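Local coordinates for uncharacterized protein (Bacteroides ovatus, PDB 4DQA) that is of unknown function but probably binds carbohydrate, joining an E-set-like N-terminal domain to a concanavalin A-like lectin/glucanase domain, at residues P7-F18 with L31-V45. Sequence-based numbering, arbitrary orientation.
Sequences PKVYFESKEYNF and LVSRLSSATSSQVDV
Val9 packs against three apolar side chains of 31-45 at once, and this is where the contact is tight. Its CG2 meets Leu35 CD2 at 3.7 Å and also touches Val43, while CG1, set anti to the backbone N (chi1 168°), reaches Val45. Phe11 extends this buried side, its CE1 3.8 Å from Leu31 CD1 and its ring edge turned to the carbonyl of Val32. Strand 8-10 here pairs antiparallel with the end of strand 27-35, Tyr10 and Arg34 forming the hydrogen-bonded pair and Val9 and Leu35 the non-hydrogen-bonded one, within one sheet of the N-terminal domain; Val43 and Val45 belong to the facing sheet, consistent with an E-set beta-sandwich. The other face, that of Tyr10 and Arg34, is more open to solvent and polar. Arg34 CG lies over the Tyr10 ring in a CH-pi contact, 4.0 Å from its centroid. Bending at chi3 (-70°) folds the guanidinium back on its own strand, where NE and NH2 both grip Leu35 O. Glu12 OE2 comes in at the guanidinium edge, 2.8 Å from NH1 in a salt bridge, the carboxylate plane turned 73° from the guanidinium; Tyr89 also hydrogen-bonds that oxygen. Near the exposed start of the modelled chain, Ser36 OG accepts from Lys8 N at 3.0 Å.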
ATOM      1  N   PRO A   7      34.136  32.478  10.740  1.00 47.48           N
ATOM      2  CA  PRO A   7      32.922  32.141   9.977  1.00 41.67           C
ATOM      3  C   PRO A   7      32.860  30.688   9.573  1.00 36.66           C
ATOM      4  O   PRO A   7      33.897  30.035   9.447  1.00 31.60           O
ATOM      5  CB  PRO A   7      33.052  32.965   8.707  1.00 41.75           C
ATOM      6  CG  PRO A   7      34.564  33.060   8.488  1.00 47.23           C
ATOM      7  CD  PRO A   7      35.190  33.062   9.890  1.00 52.57           C
ATOM      8  N   LYS A   8      31.646  30.211   9.325  1.00 28.97           N
ATOM      9  CA  LYS A   8      31.402  28.794   9.078  1.00 25.01           C
ATOM     10  C   LYS A   8      30.586  28.593   7.816  1.00 25.78           C
ATOM     11  O   LYS A   8      29.824  29.464   7.399  1.00 27.15           O
ATOM     12  CB  LYS A   8      30.651  28.179  10.257  1.00 28.90           C
ATOM     13  CG  LYS A   8      31.489  28.118  11.543  1.00 34.94           C
ATOM     14  CD  LYS A   8      30.753  27.377  12.649  1.00 40.24           C
ATOM     15  CE  LYS A   8      31.653  27.135  13.868  1.00 48.03           C
ATOM     16  NZ  LYS A   8      32.165  28.408  14.457  1.00 55.30           N
ATOM     17  N   VAL A   9      30.726  27.409   7.232  1.00 22.81           N
ATOM     18  CA  VAL A   9      29.953  27.027   6.057  1.00 20.91           C
ATOM     19  C   VAL A   9      28.755  26.178   6.488  1.00 20.30           C
ATOM     20  O   VAL A   9      28.875  25.347   7.381  1.00 22.90           O
ATOM     21  CB  VAL A   9      30.856  26.249   5.080  1.00 22.71           C
ATOM     22  CG1 VAL A   9      30.046  25.579   3.985  1.00 22.29           C
ATOM     23  CG2 VAL A   9      31.891  27.202   4.481  1.00 23.01           C
ATOM     24  N   TYR A  10      27.604  26.429   5.873  1.00 20.72           N
ATOM     25  CA  TYR A  10      26.390  25.717   6.215  1.00 20.12           C
ATOM     26  C   TYR A  10      25.399  25.779   5.073  1.00 18.51           C
ATOM     27  O   TYR A  10      25.633  26.443   4.065  1.00 21.01           O
ATOM     28  CB  TYR A  10      25.775  26.299   7.500  1.00 23.55           C
ATOM     29  CG  TYR A  10      25.139  27.661   7.370  1.00 25.71           C
ATOM     30  CD1 TYR A  10      25.916  28.814   7.280  1.00 26.14           C
ATOM     31  CD2 TYR A  10      23.751  27.804   7.377  1.00 26.99           C
ATOM     32  CE1 TYR A  10      25.323  30.063   7.167  1.00 26.21           C
ATOM     33  CE2 TYR A  10      23.165  29.042   7.262  1.00 30.29           C
ATOM     34  CZ  TYR A  10      23.951  30.166   7.172  1.00 29.53           C
ATOM     35  OH  TYR A  10      23.360  31.400   7.063  1.00 35.53           O
ATOM     36  N   PHE A  11      24.285  25.075   5.236  1.00 19.57           N
ATOM     37  CA  PHE A  11      23.182  25.147   4.292  1.00 21.79           C
ATOM     38  C   PHE A  11      22.049  26.057   4.782  1.00 24.20           C
ATOM     39  O   PHE A  11      21.562  25.883   5.884  1.00 27.41           O
ATOM     40  CB  PHE A  11      22.629  23.746   4.059  1.00 22.02           C
ATOM     41  CG  PHE A  11      23.512  22.866   3.210  1.00 18.21           C
ATOM     42  CD1 PHE A  11      23.712  23.160   1.888  1.00 16.91           C
ATOM     43  CD2 PHE A  11      24.094  21.719   3.736  1.00 17.68           C
ATOM     44  CE1 PHE A  11      24.481  22.324   1.100  1.00 16.70           C
ATOM     45  CE2 PHE A  11      24.863  20.880   2.950  1.00 16.41           C
ATOM     46  CZ  PHE A  11      25.035  21.193   1.619  1.00 16.62           C
ATOM     47  N   GLU A  12      21.646  27.008   3.947  1.00 28.54           N
ATOM     48  CA  GLU A  12      20.679  28.057   4.325  1.00 33.31           C
ATOM     49  C   GLU A  12      19.295  27.483   4.472  1.00 37.08           C
ATOM     50  O   GLU A  12      18.554  27.841   5.390  1.00 45.11           O
ATOM     51  CB  GLU A  12      20.658  29.138   3.248  1.00 32.46           C
ATOM     52  CG  GLU A  12      19.767  30.325   3.528  1.00 36.41           C
ATOM     53  CD  GLU A  12      19.976  31.402   2.494  1.00 43.28           C
ATOM     54  OE1 GLU A  12      19.437  31.277   1.372  1.00 54.42           O
ATOM     55  OE2 GLU A  12      20.707  32.360   2.792  1.00 43.04           O
ATOM     56  N   SER A  13      18.936  26.601   3.546  1.00 36.54           N
ATOM     57  CA  SER A  13      17.646  25.919   3.598  1.00 47.90           C
ATOM     58  C   SER A  13      17.912  24.452   3.855  1.00 49.05           C
ATOM     59  O   SER A  13      18.664  23.803   3.121  1.00 41.45           O
ATOM     60  CB  SER A  13      16.854  26.099   2.297  1.00 49.49           C
ATOM     61  N   LYS A  14      17.289  23.943   4.909  1.00 53.42           N
ATOM     62  CA  LYS A  14      17.525  22.586   5.367  1.00 44.02           C
ATOM     63  C   LYS A  14      16.901  21.548   4.432  1.00 43.20           C
ATOM     64  O   LYS A  14      17.502  20.512   4.228  1.00 24.72           O
ATOM     65  CB  LYS A  14      16.954  22.413   6.778  1.00 46.83           C
ATOM     66  CG  LYS A  14      17.218  21.044   7.395  1.00 47.51           C
ATOM     67  CD  LYS A  14      16.385  20.836   8.667  1.00 43.99           C
ATOM     68  CE  LYS A  14      16.662  19.474   9.335  1.00 48.31           C
ATOM     69  NZ  LYS A  14      15.845  19.229  10.592  1.00 50.77           N
ATOM     70  N   GLU A  15      15.726  21.844   3.861  1.00 42.45           N
ATOM     71  CA  GLU A  15      14.892  20.830   3.200  1.00 37.55           C
ATOM     72  C   GLU A  15      14.261  21.275   1.877  1.00 37.79           C
ATOM     73  O   GLU A  15      13.784  22.404   1.753  1.00 46.00           O
ATOM     74  CB  GLU A  15      13.748  20.406   4.135  1.00 32.93           C
ATOM     75  CG  GLU A  15      14.184  19.989   5.520  1.00 34.02           C
ATOM     76  CD  GLU A  15      13.055  19.371   6.318  1.00 42.81           C
ATOM     77  OE1 GLU A  15      11.868  19.571   5.968  1.00 51.56           O
ATOM     78  OE2 GLU A  15      13.365  18.678   7.304  1.00 38.34           O
ATOM     79  N   TYR A  16      14.236  20.356   0.913  1.00 29.90           N
ATOM     80  CA  TYR A  16      13.577  20.566  -0.386  1.00 28.26           C
ATOM     81  C   TYR A  16      12.744  19.350  -0.777  1.00 32.40           C
ATOM     82  O   TYR A  16      13.133  18.224  -0.504  1.00 28.48           O
ATOM     83  CB  TYR A  16      14.622  20.817  -1.475  1.00 31.68           C
ATOM     84  CG  TYR A  16      15.278  22.161  -1.354  1.00 41.08           C
ATOM     85  CD1 TYR A  16      16.420  22.329  -0.585  1.00 39.50           C
ATOM     86  CD2 TYR A  16      14.738  23.278  -1.987  1.00 45.69           C
ATOM     87  CE1 TYR A  16      17.027  23.575  -0.462  1.00 47.54           C
ATOM     88  CE2 TYR A  16      15.331  24.528  -1.869  1.00 51.57           C
ATOM     89  CZ  TYR A  16      16.472  24.670  -1.105  1.00 50.68           C
ATOM     90  OH  TYR A  16      17.056  25.914  -0.991  1.00 57.32           O
ATOM     91  N   ASN A  17      11.609  19.581  -1.419  1.00 26.91           N
ATOM     92  CA  ASN A  17      10.689  18.515  -1.805  1.00 32.52           C
ATOM     93  C   ASN A  17      10.486  18.459  -3.307  1.00 33.79           C
ATOM     94  O   ASN A  17      10.220  19.478  -3.941  1.00 42.03           O
ATOM     95  CB  ASN A  17       9.333  18.704  -1.124  1.00 37.95           C
ATOM     96  CG  ASN A  17       9.427  18.592   0.383  1.00 45.80           C
ATOM     97  OD1 ASN A  17       9.302  17.504   0.944  1.00 50.73           O
ATOM     98  ND2 ASN A  17       9.658  19.717   1.047  1.00 50.56           N
ATOM     99  N   PHE A  18      10.602  17.257  -3.866  1.00 28.20           N
ATOM    100  CA  PHE A  18      10.445  17.026  -5.297  1.00 31.23           C
ATOM    101  C   PHE A  18       9.469  15.886  -5.509  1.00 31.88           C
ATOM    102  O   PHE A  18       9.343  15.003  -4.668  1.00 31.36           O
ATOM    103  CB  PHE A  18      11.778  16.667  -5.953  1.00 34.98           C
ATOM    104  CG  PHE A  18      12.829  17.719  -5.814  1.00 39.12           C
ATOM    105  CD1 PHE A  18      12.710  18.934  -6.467  1.00 44.66           C
ATOM    106  CD2 PHE A  18      13.956  17.489  -5.042  1.00 39.53           C
ATOM    107  CE1 PHE A  18      13.695  19.902  -6.339  1.00 46.55           C
ATOM    108  CE2 PHE A  18      14.939  18.450  -4.922  1.00 41.55           C
ATOM    109  CZ  PHE A  18      14.807  19.657  -5.564  1.00 38.95           C
ATOM    110  N   LEU A  31      22.770  22.476  -5.855  1.00 17.92           N
ATOM    111  CA  LEU A  31      23.295  22.317  -4.514  1.00 18.75           C
ATOM    112  C   LEU A  31      24.207  23.496  -4.213  1.00 18.62           C
ATOM    113  O   LEU A  31      25.234  23.691  -4.895  1.00 18.65           O
ATOM    114  CB  LEU A  31      24.066  21.010  -4.405  1.00 17.97           C
ATOM    115  CG  LEU A  31      24.648  20.702  -3.036  1.00 18.37           C
ATOM    116  CD1 LEU A  31      23.512  20.509  -2.046  1.00 22.88           C
ATOM    117  CD2 LEU A  31      25.536  19.472  -3.153  1.00 24.60           C
ATOM    118  N   VAL A  32      23.840  24.268  -3.189  1.00 19.06           N
ATOM    119  CA  VAL A  32      24.558  25.470  -2.786  1.00 18.99           C
ATOM    120  C   VAL A  32      24.668  25.550  -1.264  1.00 19.81           C
ATOM    121  O   VAL A  32      23.675  25.387  -0.547  1.00 21.25           O
ATOM    122  CB  VAL A  32      23.829  26.729  -3.299  1.00 24.36           C
ATOM    123  CG1 VAL A  32      24.519  27.988  -2.844  1.00 25.16           C
ATOM    124  CG2 VAL A  32      23.755  26.710  -4.816  1.00 29.59           C
ATOM    125  N   SER A  33      25.878  25.784  -0.781  1.00 17.90           N
ATOM    126  CA  SER A  33      26.119  26.084   0.612  1.00 17.38           C
ATOM    127  C   SER A  33      26.504  27.543   0.742  1.00 19.58           C
ATOM    128  O   SER A  33      26.684  28.227  -0.266  1.00 21.15           O
ATOM    129  CB  SER A  33      27.235  25.187   1.152  1.00 16.84           C
ATOM    130  OG  SER A  33      28.445  25.357   0.435  1.00 17.60           O
ATOM    131  N   ARG A  34      26.603  28.034   1.974  1.00 20.47           N
ATOM    132  CA  ARG A  34      26.968  29.439   2.200  1.00 23.17           C
ATOM    133  C   ARG A  34      27.814  29.648   3.453  1.00 20.70           C
ATOM    134  O   ARG A  34      27.971  28.760   4.283  1.00 21.64           O
ATOM    135  CB  ARG A  34      25.727  30.324   2.304  1.00 23.60           C
ATOM    136  CG  ARG A  34      24.776  29.959   3.431  1.00 24.23           C
ATOM    137  CD  ARG A  34      23.815  31.102   3.697  1.00 27.44           C
ATOM    138  NE  ARG A  34      24.503  32.234   4.299  1.00 32.14           N
ATOM    139  CZ  ARG A  34      23.921  33.382   4.632  1.00 34.61           C
ATOM    140  NH1 ARG A  34      22.626  33.572   4.398  1.00 33.00           N
ATOM    141  NH2 ARG A  34      24.641  34.343   5.193  1.00 35.47           N
ATOM    142  N   LEU A  35      28.342  30.866   3.563  1.00 25.08           N
ATOM    143  CA  LEU A  35      29.054  31.315   4.749  1.00 26.85           C
ATOM    144  C   LEU A  35      28.130  32.047   5.716  1.00 25.52           C
ATOM    145  O   LEU A  35      27.136  32.666   5.315  1.00 28.20           O
ATOM    146  CB  LEU A  35      30.163  32.287   4.347  1.00 26.23           C
ATOM    147  CG  LEU A  35      31.430  31.696   3.746  1.00 29.91           C
ATOM    148  CD1 LEU A  35      32.322  32.815   3.206  1.00 30.68           C
ATOM    149  CD2 LEU A  35      32.153  30.894   4.791  1.00 34.00           C
ATOM    150  N   SER A  36      28.484  32.005   6.992  1.00 26.44           N
ATOM    151  CA  SER A  36      27.711  32.720   8.007  1.00 27.56           C
ATOM    152  C   SER A  36      27.901  34.230   7.826  1.00 34.55           C
ATOM    153  O   SER A  36      26.970  35.020   8.024  1.00 37.51           O
ATOM    154  CB  SER A  36      28.149  32.266   9.394  1.00 33.54           C
ATOM    155  OG  SER A  36      29.558  32.346   9.511  1.00 36.58           O
ATOM    156  N   SER A  37      29.109  34.612   7.431  1.00 32.44           N
ATOM    157  CA  SER A  37      29.428  35.997   7.081  1.00 38.12           C
ATOM    158  C   SER A  37      30.562  35.989   6.067  1.00 39.91           C
ATOM    159  O   SER A  37      31.337  35.036   6.017  1.00 35.64           O
ATOM    160  CB  SER A  37      29.850  36.781   8.323  1.00 45.27           C
ATOM    161  OG  SER A  37      30.969  36.174   8.952  1.00 47.15           O
ATOM    162  N   ALA A  38      30.665  37.042   5.262  1.00 35.36           N
ATOM    163  CA  ALA A  38      31.665  37.084   4.200  1.00 38.15           C
ATOM    164  C   ALA A  38      33.066  37.237   4.774  1.00 41.42           C
ATOM    165  O   ALA A  38      33.249  37.687   5.913  1.00 41.96           O
ATOM    166  CB  ALA A  38      31.366  38.205   3.226  1.00 40.86           C
ATOM    167  N   THR A  39      34.057  36.857   3.975  1.00 38.64           N
ATOM    168  CA  THR A  39      35.441  36.917   4.407  1.00 42.27           C
ATOM    169  C   THR A  39      36.314  37.387   3.238  1.00 42.19           C
ATOM    170  O   THR A  39      35.827  37.551   2.116  1.00 44.94           O
ATOM    171  CB  THR A  39      35.897  35.550   4.968  1.00 44.86           C
ATOM    172  OG1 THR A  39      37.163  35.688   5.628  1.00 51.51           O
ATOM    173  CG2 THR A  39      35.999  34.512   3.864  1.00 42.82           C
ATOM    174  N   SER A  40      37.601  37.590   3.502  1.00 46.28           N
ATOM    175  CA  SER A  40      38.483  38.279   2.564  1.00 49.80           C
ATOM    176  C   SER A  40      39.226  37.348   1.607  1.00 46.76           C
ATOM    177  O   SER A  40      39.962  37.802   0.730  1.00 51.47           O
ATOM    178  CB  SER A  40      39.496  39.136   3.341  1.00 51.12           C
ATOM    179  OG  SER A  40      40.062  38.397   4.413  1.00 52.75           O
ATOM    180  N   SER A  41      39.050  36.046   1.781  1.00 37.87           N
ATOM    181  CA  SER A  41      39.682  35.081   0.892  1.00 36.53           C
ATOM    182  C   SER A  41      38.665  34.059   0.412  1.00 34.55           C
ATOM    183  O   SER A  41      37.601  33.910   0.992  1.00 32.88           O
ATOM    184  CB  SER A  41      40.846  34.390   1.596  1.00 47.30           C
ATOM    185  OG  SER A  41      40.412  33.802   2.806  1.00 58.06           O
ATOM    186  N   GLN A  42      38.988  33.385  -0.678  1.00 32.05           N
ATOM    187  CA  GLN A  42      38.146  32.327  -1.192  1.00 30.75           C
ATOM    188  C   GLN A  42      38.043  31.226  -0.152  1.00 26.48           C
ATOM    189  O   GLN A  42      39.035  30.840   0.462  1.00 29.45           O
ATOM    190  CB  GLN A  42      38.745  31.786  -2.484  1.00 32.30           C
ATOM    191  CG  GLN A  42      38.012  30.590  -3.080  1.00 32.53           C
ATOM    192  CD  GLN A  42      38.567  30.225  -4.445  1.00 36.15           C
ATOM    193  OE1 GLN A  42      38.656  31.074  -5.333  1.00 41.04           O
ATOM    194  NE2 GLN A  42      38.967  28.975  -4.612  1.00 27.44           N
ATOM    195  N   VAL A  43      36.826  30.721   0.039  1.00 23.37           N
ATOM    196  CA  VAL A  43      36.580  29.595   0.917  1.00 22.84           C
ATOM    197  C   VAL A  43      36.208  28.392   0.057  1.00 21.20           C
ATOM    198  O   VAL A  43      35.260  28.444  -0.743  1.00 21.65           O
ATOM    199  CB  VAL A  43      35.438  29.897   1.896  1.00 24.02           C
ATOM    200  CG1 VAL A  43      34.938  28.640   2.593  1.00 21.21           C
ATOM    201  CG2 VAL A  43      35.910  30.934   2.917  1.00 28.30           C
ATOM    202  N   ASP A  44      36.968  27.315   0.202  1.00 17.92           N
ATOM    203  CA  ASP A  44      36.750  26.130  -0.594  1.00 19.33           C
ATOM    204  C   ASP A  44      35.845  25.147   0.122  1.00 18.41           C
ATOM    205  O   ASP A  44      35.928  24.977   1.340  1.00 20.35           O
ATOM    206  CB  ASP A  44      38.075  25.471  -0.921  1.00 18.02           C
ATOM    207  CG  ASP A  44      38.956  26.365  -1.765  1.00 22.62           C
ATOM    208  OD1 ASP A  44      38.442  26.851  -2.803  1.00 26.01           O
ATOM    209  OD2 ASP A  44      40.131  26.599  -1.387  1.00 26.84           O
ATOM    210  N   VAL A  45      34.953  24.524  -0.636  1.00 16.73           N
ATOM    211  CA  VAL A  45      34.017  23.557  -0.059  1.00 17.00           C
ATOM    212  C   VAL A  45      33.951  22.303  -0.898  1.00 14.83           C
ATOM    213  O   VAL A  45      34.431  22.253  -2.041  1.00 16.24           O
ATOM    214  CB  VAL A  45      32.592  24.147   0.108  1.00 17.45           C
ATOM    215  CG1 VAL A  45      32.597  25.384   1.006  1.00 17.92           C
ATOM    216  CG2 VAL A  45      31.950  24.452  -1.256  1.00 20.33           C
TER
HETATM  217  O   HOH W   1      24.219  33.784   9.200  1.00 54.41           O
HETATM  218  O   HOH W   2      22.554  27.400   1.215  1.00 34.24           O